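Local coordinates for Abbfa_003403 (Acinetobacter baumannii, PDB 4ZXH), which works as a four-domain nonribosomal peptide synthetase, probably activating an amino acid, joining it to a carrier-bound chain and releasing the peptide through its thioesterase, at residues L512-L523 against L543-A554; E1082-R1091 against A1303-D1314. All coordinates share one frame; numbering follows the deposited sequence.

Contact 1: residues L512-L523 against L543-A554; sequences LGQHIAGIAEYL and LLPAAILGIWAA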
loop_
_atom_site.group_PDB
_atom_site.type_symbol
_atom_site.label_atom_id
_atom_site.label_comp_id
_atom_site.label_asym_id
_atom_site.label_seq_id
_atom_site.Cartn_x
_atom_site.Cartn_y
_atom_site.Cartn_z
ATOM N N LEU A 512 14.251 50.999 -24.253
ATOM C CA LEU A 512 14.753 49.642 -24.408
ATOM C C LEU A 512 15.531 49.509 -25.707
ATOM O O LEU A 512 16.612 48.920 -25.733
ATOM C CB LEU A 512 13.600 48.638 -24.387
ATOM C CG LEU A 512 13.894 47.204 -24.845
ATOM C CD1 LEU A 512 14.897 46.521 -23.940
ATOM C CD2 LEU A 512 12.608 46.388 -24.926
ATOM N N GLY A 513 14.969 50.063 -26.781
ATOM C CA GLY A 513 15.597 50.031 -28.087
ATOM C C GLY A 513 16.945 50.723 -28.045
ATOM O O GLY A 513 17.918 50.260 -28.641
ATOM N N GLN A 514 17.001 51.837 -27.325
ATOM C CA GLN A 514 18.243 52.564 -27.140
ATOM C C GLN A 514 19.301 51.736 -26.399
ATOM O O GLN A 514 20.483 51.794 -26.747
ATOM C CB GLN A 514 17.969 53.876 -26.405
ATOM C CG GLN A 514 17.423 54.962 -27.312
ATOM C CD GLN A 514 17.052 56.242 -26.580
ATOM O OE1 GLN A 514 16.823 56.252 -25.364
ATOM N NE2 GLN A 514 16.989 57.336 -27.327
ATOM N N HIS A 515 18.885 50.974 -25.388
ATOM C CA HIS A 515 19.802 50.076 -24.683
ATOM C C HIS A 515 20.253 48.882 -25.535
ATOM O O HIS A 515 21.409 48.478 -25.427
ATOM C CB HIS A 515 19.180 49.542 -23.396
ATOM C CG HIS A 515 19.219 50.505 -22.254
ATOM N ND1 HIS A 515 18.084 51.107 -21.750
ATOM C CD2 HIS A 515 20.254 50.969 -21.512
ATOM C CE1 HIS A 515 18.420 51.902 -20.749
ATOM N NE2 HIS A 515 19.729 51.837 -20.584
ATOM N N ILE A 516 19.348 48.293 -26.333
ATOM C CA ILE A 516 19.735 47.213 -27.252
ATOM C C ILE A 516 20.911 47.705 -28.101
ATOM O O ILE A 516 21.954 47.055 -28.201
ATOM C CB ILE A 516 18.592 46.769 -28.245
ATOM C CG1 ILE A 516 17.253 46.491 -27.562
ATOM C CG2 ILE A 516 19.020 45.552 -29.071
ATOM C CD1 ILE A 516 17.261 45.372 -26.637
ATOM N N ALA A 517 20.709 48.878 -28.694
ATOM C CA ALA A 517 21.628 49.469 -29.640
ATOM C C ALA A 517 22.972 49.786 -28.984
ATOM O O ALA A 517 24.032 49.461 -29.523
ATOM C CB ALA A 517 21.013 50.714 -30.233
ATOM N N GLY A 518 22.918 50.408 -27.811
ATOM C CA GLY A 518 24.117 50.827 -27.108
ATOM C C GLY A 518 24.955 49.671 -26.596
ATOM O O GLY A 518 26.185 49.763 -26.535
ATOM N N ILE A 519 24.292 48.579 -26.228
ATOM C CA ILE A 519 24.999 47.402 -25.745
ATOM C C ILE A 519 25.569 46.626 -26.929
ATOM O O ILE A 519 26.661 46.055 -26.855
ATOM C CB ILE A 519 24.080 46.517 -24.899
ATOM C CG1 ILE A 519 23.684 47.259 -23.621
ATOM C CG2 ILE A 519 24.756 45.198 -24.529
ATOM C CD1 ILE A 519 22.804 46.438 -22.717
ATOM N N ALA A 520 24.848 46.633 -28.039
ATOM C CA ALA A 520 25.351 45.972 -29.232
ATOM C C ALA A 520 26.614 46.681 -29.703
ATOM O O ALA A 520 27.626 46.051 -30.012
ATOM C CB ALA A 520 24.298 45.954 -30.320
ATOM N N GLU A 521 26.558 48.007 -29.726
ATOM C CA GLU A 521 27.681 48.796 -30.207
ATOM C C GLU A 521 28.863 48.739 -29.243
ATOM O O GLU A 521 30.006 48.680 -29.676
ATOM C CB GLU A 521 27.250 50.242 -30.453
ATOM C CG GLU A 521 28.355 51.162 -30.964
ATOM C CD GLU A 521 29.019 50.694 -32.263
ATOM O OE1 GLU A 521 28.441 49.851 -32.993
ATOM O OE2 GLU A 521 30.133 51.187 -32.555
ATOM N N TYR A 522 28.600 48.738 -27.944
ATOM C CA TYR A 522 29.674 48.569 -26.975
ATOM C C TYR A 522 30.445 47.269 -27.238
ATOM O O TYR A 522 31.684 47.252 -27.236
ATOM C CB TYR A 522 29.104 48.574 -25.566
ATOM C CG TYR A 522 30.121 48.717 -24.448
ATOM C CD1 TYR A 522 30.963 49.811 -24.392
ATOM C CD2 TYR A 522 30.188 47.787 -23.408
ATOM C CE1 TYR A 522 31.871 49.971 -23.362
ATOM C CE2 TYR A 522 31.103 47.939 -22.366
ATOM C CZ TYR A 522 31.938 49.039 -22.356
ATOM O OH TYR A 522 32.853 49.221 -21.344
ATOM N N LEU A 523 29.707 46.185 -27.490
ATOM C CA LEU A 523 30.325 44.886 -27.714
ATOM C C LEU A 523 31.106 44.857 -29.043
ATOM O O LEU A 523 32.245 44.391 -29.096
ATOM C CB LEU A 523 29.259 43.786 -27.683
ATOM C CG LEU A 523 28.573 43.502 -26.340
ATOM C CD1 LEU A 523 27.359 42.574 -26.499
ATOM C CD2 LEU A 523 29.563 42.900 -25.359
ATOM N N LEU A 543 18.326 45.987 -16.958
ATOM C CA LEU A 543 19.359 45.800 -17.965
ATOM C C LEU A 543 19.401 44.362 -18.490
ATOM O O LEU A 543 19.913 44.130 -19.586
ATOM C CB LEU A 543 20.736 46.182 -17.402
ATOM C CG LEU A 543 21.052 47.674 -17.230
ATOM C CD1 LEU A 543 22.287 47.896 -16.357
ATOM C CD2 LEU A 543 21.222 48.342 -18.588
ATOM N N LEU A 544 18.870 43.405 -17.718
ATOM C CA LEU A 544 19.022 41.979 -18.046
ATOM C C LEU A 544 18.346 41.609 -19.371
ATOM O O LEU A 544 19.016 41.082 -20.266
ATOM C CB LEU A 544 18.512 41.096 -16.901
ATOM C CG LEU A 544 18.456 39.571 -17.074
ATOM C CD1 LEU A 544 19.777 39.012 -17.575
ATOM C CD2 LEU A 544 18.088 38.912 -15.735
ATOM N N PRO A 545 17.039 41.900 -19.529
ATOM C CA PRO A 545 16.489 41.618 -20.864
ATOM C C PRO A 545 17.235 42.347 -21.962
ATOM O O PRO A 545 17.439 41.787 -23.043
ATOM C CB PRO A 545 15.044 42.122 -20.767
ATOM C CG PRO A 545 14.707 41.983 -19.299
ATOM C CD PRO A 545 15.991 42.338 -18.584
ATOM N N ALA A 546 17.654 43.580 -21.685
ATOM C CA ALA A 546 18.387 44.368 -22.678
ATOM C C ALA A 546 19.757 43.744 -23.017
ATOM O O ALA A 546 20.197 43.778 -24.166
ATOM C CB ALA A 546 18.557 45.791 -22.189
ATOM N N ALA A 547 20.419 43.154 -22.028
ATOM C CA ALA A 547 21.710 42.515 -22.270
ATOM C C ALA A 547 21.564 41.332 -23.223
ATOM O O ALA A 547 22.360 41.177 -24.150
ATOM C CB ALA A 547 22.344 42.068 -20.955
ATOM N N ILE A 548 20.551 40.498 -22.990
ATOM C CA ILE A 548 20.291 39.365 -23.870
ATOM C C ILE A 548 20.171 39.844 -25.312
ATOM O O ILE A 548 20.862 39.354 -26.207
ATOM C CB ILE A 548 18.988 38.619 -23.513
ATOM C CG1 ILE A 548 18.926 38.242 -22.023
ATOM C CG2 ILE A 548 18.801 37.425 -24.428
ATOM C CD1 ILE A 548 19.532 36.936 -21.654
ATOM N N LEU A 549 19.292 40.814 -25.536
ATOM C CA LEU A 549 18.991 41.222 -26.900
ATOM C C LEU A 549 20.151 41.973 -27.520
ATOM O O LEU A 549 20.356 41.901 -28.726
ATOM C CB LEU A 549 17.721 42.065 -26.938
ATOM C CG LEU A 549 16.435 41.299 -26.594
ATOM C CD1 LEU A 549 15.251 42.222 -26.416
ATOM C CD2 LEU A 549 16.144 40.288 -27.684
ATOM N N GLY A 550 20.919 42.680 -26.694
ATOM C CA GLY A 550 22.073 43.428 -27.175
ATOM C C GLY A 550 23.116 42.462 -27.691
ATOM O O GLY A 550 23.638 42.627 -28.797
ATOM N N ILE A 551 23.397 41.434 -26.891
ATOM C CA ILE A 551 24.342 40.391 -27.270
ATOM C C ILE A 551 23.903 39.706 -28.561
ATOM O O ILE A 551 24.710 39.451 -29.452
ATOM C CB ILE A 551 24.482 39.352 -26.163
ATOM C CG1 ILE A 551 25.176 39.960 -24.951
ATOM C CG2 ILE A 551 25.283 38.163 -26.655
ATOM C CD1 ILE A 551 24.941 39.162 -23.688
ATOM N N TRP A 552 22.615 39.420 -28.666
ATOM C CA TRP A 552 22.089 38.824 -29.876
ATOM C C TRP A 552 22.247 39.746 -31.073
ATOM O O TRP A 552 22.554 39.295 -32.169
ATOM C CB TRP A 552 20.621 38.460 -29.699
ATOM C CG TRP A 552 20.428 37.223 -28.895
ATOM C CD1 TRP A 552 21.395 36.344 -28.487
ATOM C CD2 TRP A 552 19.191 36.721 -28.388
ATOM N NE1 TRP A 552 20.829 35.331 -27.755
ATOM C CE2 TRP A 552 19.481 35.541 -27.684
ATOM C CE3 TRP A 552 17.872 37.161 -28.459
ATOM C CZ2 TRP A 552 18.498 34.799 -27.066
ATOM C CZ3 TRP A 552 16.903 36.426 -27.834
ATOM C CH2 TRP A 552 17.220 35.264 -27.142
ATOM N N ALA A 553 22.044 41.040 -30.862
ATOM C CA ALA A 553 22.053 41.979 -31.973
ATOM C C ALA A 553 23.466 42.166 -32.525
ATOM O O ALA A 553 23.644 42.584 -33.671
ATOM C CB ALA A 553 21.469 43.300 -31.550
ATOM N N ALA A 554 24.462 41.835 -31.710
ATOM C CA ALA A 554 25.854 41.881 -32.143
ATOM C C ALA A 554 26.230 40.549 -32.770
ATOM O O ALA A 554 27.393 40.308 -33.098
ATOM C CB ALA A 554 26.777 42.207 -30.976
#
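Leu-512 opens the contact by laying CD1 against CB of Ala-546, where helix 509-525 crosses helix 543-553 in the adenylation domain. Helix 543-553 is the helical arm of a beta-alpha-beta crossover between the adjacent parallel strands 533-537 and 557-560. The two axes cross at -52° and approach to 7.6 Å, an approach close enough to need a residue without a side chain, Gly-550, at the crossing point, with alanines beside it. Three residues on, His-515, partly exposed, meets the Ala-546 methyl with its CB at 4.0 Å, and its ring CD2 touches CD2 of Leu-543 obliquely, the two side chains crossing at about a right angle.

Ile-516 is the knob of the interface, set in a hole made by Ala-546, Leu-549, Gly-550 and Ala-553. Its two branches divide the work. CG1 lies beside the backbone N (chi1 -49°), and a further bend at chi2 (-64°) brings CD1 to CB of Leu-549, while CG2 leans on CB of Ala-553 at 4.1 Å. Gly-550 lets the backbones come together, and the CA atoms of Ile-516 and Gly-550 are 4.4 Å apart.

One turn further, Ile-519 also borders this glycine, with CG2 4.2 Å from Gly-550 CA, and its extended CD1 reaches the backbone of Ala-546 and Ala-547. Ala-520 is small enough for its CB to lie 3.7 Å from Gly-550 O and also to touch the Ala-553 methyl. Leu-523 needs a longer reach because the helices diverge here, and its CD1 ends 3.7 Å from CG1 of Ile-551.

Contact 2: residues E1082-R1091 against A1303-D1314; sequences ELSRHLNPNR and AENVVAVAQTID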
loop_
_atom_site.group_PDB
_atom_site.type_symbol
_atom_site.label_atom_id
_atom_site.label_comp_id
_atom_site.label_asym_id
_atom_site.label_seq_id
_atom_site.Cartn_x
_atom_site.Cartn_y
_atom_site.Cartn_z
ATOM N N GLU A 1082 7.272 -14.028 32.921
ATOM C CA GLU A 1082 8.581 -14.624 32.694
ATOM C C GLU A 1082 8.688 -15.948 33.463
ATOM O O GLU A 1082 9.190 -16.936 32.917
ATOM C CB GLU A 1082 9.706 -13.655 33.073
ATOM C CG GLU A 1082 11.108 -14.180 32.818
ATOM C CD GLU A 1082 11.430 -14.472 31.316
ATOM O OE1 GLU A 1082 10.976 -13.745 30.399
ATOM O OE2 GLU A 1082 12.149 -15.454 31.049
ATOM N N LEU A 1083 8.175 -15.986 34.694
ATOM C CA LEU A 1083 8.153 -17.226 35.477
ATOM C C LEU A 1083 7.443 -18.361 34.739
ATOM O O LEU A 1083 7.910 -19.505 34.744
ATOM C CB LEU A 1083 7.475 -17.008 36.825
ATOM C CG LEU A 1083 7.201 -18.266 37.655
ATOM C CD1 LEU A 1083 8.477 -18.850 38.269
ATOM C CD2 LEU A 1083 6.150 -17.980 38.715
ATOM N N SER A 1084 6.324 -18.036 34.093
ATOM C CA SER A 1084 5.516 -19.030 33.408
ATOM C C SER A 1084 6.284 -19.656 32.231
ATOM O O SER A 1084 6.031 -20.805 31.866
ATOM C CB SER A 1084 4.214 -18.408 32.921
ATOM O OG SER A 1084 4.355 -17.908 31.597
ATOM N N ARG A 1085 7.227 -18.910 31.652
ATOM C CA ARG A 1085 7.946 -19.395 30.476
ATOM C C ARG A 1085 8.891 -20.534 30.839
ATOM O O ARG A 1085 9.291 -21.297 29.982
ATOM C CB ARG A 1085 8.709 -18.249 29.791
ATOM C CG ARG A 1085 7.787 -17.101 29.346
ATOM C CD ARG A 1085 8.469 -16.016 28.553
ATOM N NE ARG A 1085 7.496 -14.998 28.132
ATOM C CZ ARG A 1085 7.405 -13.758 28.632
ATOM N NH1 ARG A 1085 8.229 -13.346 29.585
ATOM N NH2 ARG A 1085 6.482 -12.921 28.183
ATOM N N HIS A 1086 9.212 -20.682 32.118
ATOM C CA HIS A 1086 10.157 -21.715 32.524
ATOM C C HIS A 1086 9.548 -22.794 33.388
ATOM O O HIS A 1086 10.239 -23.742 33.759
ATOM C CB HIS A 1086 11.333 -21.081 33.263
ATOM C CG HIS A 1086 11.923 -19.920 32.535
ATOM N ND1 HIS A 1086 12.737 -20.072 31.434
ATOM C CD2 HIS A 1086 11.776 -18.587 32.717
ATOM C CE1 HIS A 1086 13.079 -18.881 30.976
ATOM N NE2 HIS A 1086 12.511 -17.964 31.738
ATOM N N LEU A 1087 8.268 -22.650 33.733
ATOM C CA LEU A 1087 7.579 -23.724 34.429
ATOM C C LEU A 1087 7.274 -24.861 33.451
ATOM O O LEU A 1087 7.144 -24.660 32.238
ATOM C CB LEU A 1087 6.307 -23.222 35.111
ATOM C CG LEU A 1087 6.537 -22.544 36.476
ATOM C CD1 LEU A 1087 5.264 -21.920 37.055
ATOM C CD2 LEU A 1087 7.150 -23.485 37.491
ATOM N N ASN A 1088 7.230 -26.066 33.996
ATOM C CA ASN A 1088 6.849 -27.260 33.254
ATOM C C ASN A 1088 5.539 -27.007 32.517
ATOM O O ASN A 1088 4.510 -26.775 33.132
ATOM C CB ASN A 1088 6.739 -28.437 34.228
ATOM C CG ASN A 1088 6.287 -29.720 33.576
ATOM O OD1 ASN A 1088 5.881 -29.746 32.415
ATOM N ND2 ASN A 1088 6.335 -30.805 34.343
ATOM N N PRO A 1089 5.581 -27.032 31.182
ATOM C CA PRO A 1089 4.411 -26.687 30.357
ATOM C C PRO A 1089 3.177 -27.601 30.538
ATOM O O PRO A 1089 2.119 -27.277 29.997
ATOM C CB PRO A 1089 4.955 -26.798 28.928
ATOM C CG PRO A 1089 6.187 -27.673 29.042
ATOM C CD PRO A 1089 6.772 -27.327 30.368
ATOM N N ASN A 1090 3.304 -28.712 31.260
ATOM C CA ASN A 1090 2.158 -29.581 31.502
ATOM C C ASN A 1090 1.280 -29.127 32.672
ATOM O O ASN A 1090 0.240 -29.718 32.940
ATOM C CB ASN A 1090 2.618 -31.012 31.740
ATOM C CG ASN A 1090 3.120 -31.661 30.482
ATOM O OD1 ASN A 1090 2.335 -32.012 29.597
ATOM N ND2 ASN A 1090 4.435 -31.819 30.382
ATOM N N ARG A 1091 1.703 -28.078 33.362
ATOM C CA ARG A 1091 0.917 -27.520 34.446
ATOM C C ARG A 1091 0.190 -26.271 33.971
ATOM O O ARG A 1091 0.816 -25.313 33.503
ATOM C CB ARG A 1091 1.796 -27.183 35.663
ATOM C CG ARG A 1091 1.006 -26.994 36.970
ATOM C CD ARG A 1091 1.836 -26.302 38.020
ATOM N NE ARG A 1091 3.119 -26.966 38.233
ATOM C CZ ARG A 1091 3.321 -27.879 39.172
ATOM N NH1 ARG A 1091 2.321 -28.237 39.981
ATOM N NH2 ARG A 1091 4.517 -28.430 39.305
ATOM N N ALA A 1303 14.193 -12.752 34.187
ATOM C CA ALA A 1303 14.651 -13.902 33.419
ATOM C C ALA A 1303 15.902 -14.596 33.982
ATOM O O ALA A 1303 15.892 -15.813 34.160
ATOM C CB ALA A 1303 14.887 -13.477 31.988
ATOM N N GLU A 1304 16.965 -13.846 34.275
ATOM C CA GLU A 1304 18.207 -14.473 34.746
ATOM C C GLU A 1304 17.978 -15.295 36.021
ATOM O O GLU A 1304 18.438 -16.428 36.133
ATOM C CB GLU A 1304 19.279 -13.413 34.977
ATOM C CG GLU A 1304 20.563 -13.942 35.610
ATOM C CD GLU A 1304 21.723 -12.928 35.622
ATOM O OE1 GLU A 1304 21.495 -11.737 35.301
ATOM O OE2 GLU A 1304 22.869 -13.337 35.946
ATOM N N ASN A 1305 17.217 -14.752 36.968
ATOM C CA ASN A 1305 17.079 -15.419 38.252
ATOM C C ASN A 1305 15.833 -16.275 38.382
ATOM O O ASN A 1305 15.756 -17.145 39.250
ATOM C CB ASN A 1305 17.095 -14.401 39.392
ATOM C CG ASN A 1305 18.260 -13.443 39.303
ATOM O OD1 ASN A 1305 19.433 -13.833 39.414
ATOM N ND2 ASN A 1305 17.946 -12.169 39.121
ATOM N N VAL A 1306 14.851 -16.056 37.529
ATOM C CA VAL A 1306 13.574 -16.696 37.783
ATOM C C VAL A 1306 13.552 -18.140 37.267
ATOM O O VAL A 1306 12.716 -18.939 37.675
ATOM C CB VAL A 1306 12.411 -15.874 37.181
ATOM C CG1 VAL A 1306 12.248 -16.154 35.690
ATOM C CG2 VAL A 1306 11.131 -16.159 37.951
ATOM N N VAL A 1307 14.485 -18.496 36.399
ATOM C CA VAL A 1307 14.565 -19.886 35.960
ATOM C C VAL A 1307 14.799 -20.825 37.135
ATOM O O VAL A 1307 14.145 -21.859 37.241
ATOM C CB VAL A 1307 15.687 -20.110 34.925
ATOM C CG1 VAL A 1307 15.631 -21.549 34.410
ATOM C CG2 VAL A 1307 15.569 -19.104 33.780
ATOM N N ALA A 1308 15.732 -20.466 38.013
ATOM C CA ALA A 1308 16.040 -21.287 39.177
ATOM C C ALA A 1308 14.826 -21.357 40.106
ATOM O O ALA A 1308 14.624 -22.337 40.820
ATOM C CB ALA A 1308 17.254 -20.748 39.906
ATOM N N VAL A 1309 13.995 -20.326 40.066
ATOM C CA VAL A 1309 12.762 -20.327 40.853
ATOM C C VAL A 1309 11.773 -21.356 40.319
ATOM O O VAL A 1309 11.227 -22.149 41.081
ATOM C CB VAL A 1309 12.102 -18.942 40.854
ATOM C CG1 VAL A 1309 10.769 -19.001 41.558
ATOM C CG2 VAL A 1309 13.032 -17.930 41.497
ATOM N N ALA A 1310 11.553 -21.339 39.007
ATOM C CA ALA A 1310 10.675 -22.309 38.353
ATOM C C ALA A 1310 11.118 -23.723 38.649
ATOM O O ALA A 1310 10.295 -24.576 39.006
ATOM C CB ALA A 1310 10.634 -22.084 36.834
ATOM N N GLN A 1311 12.420 -23.970 38.500
ATOM C CA GLN A 1311 12.966 -25.300 38.758
ATOM C C GLN A 1311 12.694 -25.721 40.192
ATOM O O GLN A 1311 12.371 -26.873 40.441
ATOM C CB GLN A 1311 14.460 -25.331 38.474
ATOM C CG GLN A 1311 14.821 -25.374 36.999
ATOM C CD GLN A 1311 14.666 -26.753 36.415
ATOM O OE1 GLN A 1311 13.729 -27.019 35.673
ATOM N NE2 GLN A 1311 15.582 -27.649 36.757
ATOM N N THR A 1312 12.805 -24.782 41.130
ATOM C CA THR A 1312 12.583 -25.094 42.538
ATOM C C THR A 1312 11.140 -25.494 42.767
ATOM O O THR A 1312 10.864 -26.472 43.460
ATOM C CB THR A 1312 12.931 -23.916 43.432
ATOM O OG1 THR A 1312 14.345 -23.688 43.380
ATOM C CG2 THR A 1312 12.532 -24.205 44.847
ATOM N N ILE A 1313 10.223 -24.749 42.157
ATOM C CA ILE A 1313 8.799 -25.052 42.250
ATOM C C ILE A 1313 8.504 -26.413 41.653
ATOM O O ILE A 1313 7.798 -27.214 42.260
ATOM C CB ILE A 1313 7.934 -23.995 41.535
ATOM C CG1 ILE A 1313 8.036 -22.652 42.246
ATOM C CG2 ILE A 1313 6.475 -24.444 41.427
ATOM C CD1 ILE A 1313 7.266 -21.551 41.559
ATOM N N ASP A 1314 9.058 -26.684 40.473
ATOM C CA ASP A 1314 8.791 -27.954 39.795
ATOM C C ASP A 1314 9.393 -29.164 40.529
ATOM O O ASP A 1314 8.794 -30.247 40.552
ATOM C CB ASP A 1314 9.295 -27.907 38.352
ATOM C CG ASP A 1314 8.315 -27.186 37.407
ATOM O OD1 ASP A 1314 7.087 -27.144 37.697
ATOM O OD2 ASP A 1314 8.779 -26.663 36.361
#
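In the alpha/beta-hydrolase fold of the thioesterase domain, the final helix, 1303-1316, is fastened by Asp-1314 to the turn that follows helix 1081-1086. Each carboxylate oxygen has its own donor. OD2 accepts the backbone N of Asn-1088 at 2.9 Å on its syn side, and OD1 offers its anti lone pair to NH2 of Arg-1091 at 3.3 Å, a nearly straight salt bridge (166°) with guanidinium and carboxylate almost coplanar. The same NH2 binds Tyr-1317 O, a second tie, to the residue just past the helix. Asn-1088 suits the turn because its OD1 accepts Asn-1090 N, an Asx turn.

Much of the remaining contact is apolar. Leu-1083, with CG anti to its N (chi1 171°), sends CD1 against CG2 of Val-1306 and CG1 of Val-1309. Just after the helix, Leu-1087 CD2 lies 3.8 Å from CB of Ala-1310, whose small side chain lets the chains come close. The His-1086 ring is fixed by NE2 bonding to Glu-1082 OE2 at 2.6 Å, and Val-1307 CG2 sits squarely over its face, a CH-pi contact 3.7 Å from the centroid.

Glu-1082 OE1 pairs with Arg-1085 and with Arg-994, while Arg-1085 also reaches Glu-987 on helix 977-990 of the carrier region. Beneath, Val-1309 and Ile-1313 rest on strand 1157-1163, Val-1309 also on strand 1288-1293, and Leu-1087 meets strand 1093-1096.

Overall arrangement
Contact 1 closes well before contact 2 opens, and the two lie on opposite sides of the chain's centre, with centres about 92 Å apart and nearest atoms about 69 Å apart. They share no helix or sheet. Contact 1 belongs to the adenylation domain, beside the four-stranded parallel sheet that contains strands 533-537 and 557-560; contact 2 belongs to the thioesterase, against its seven-stranded mixed sheet. Between them in sequence come the rest of the AMP-binding region, its C-terminal domain and the carrier region. Each contact therefore joins parts of a single domain, as suits a modular synthetase, although contact 2 also borders the carrier through salt bridges.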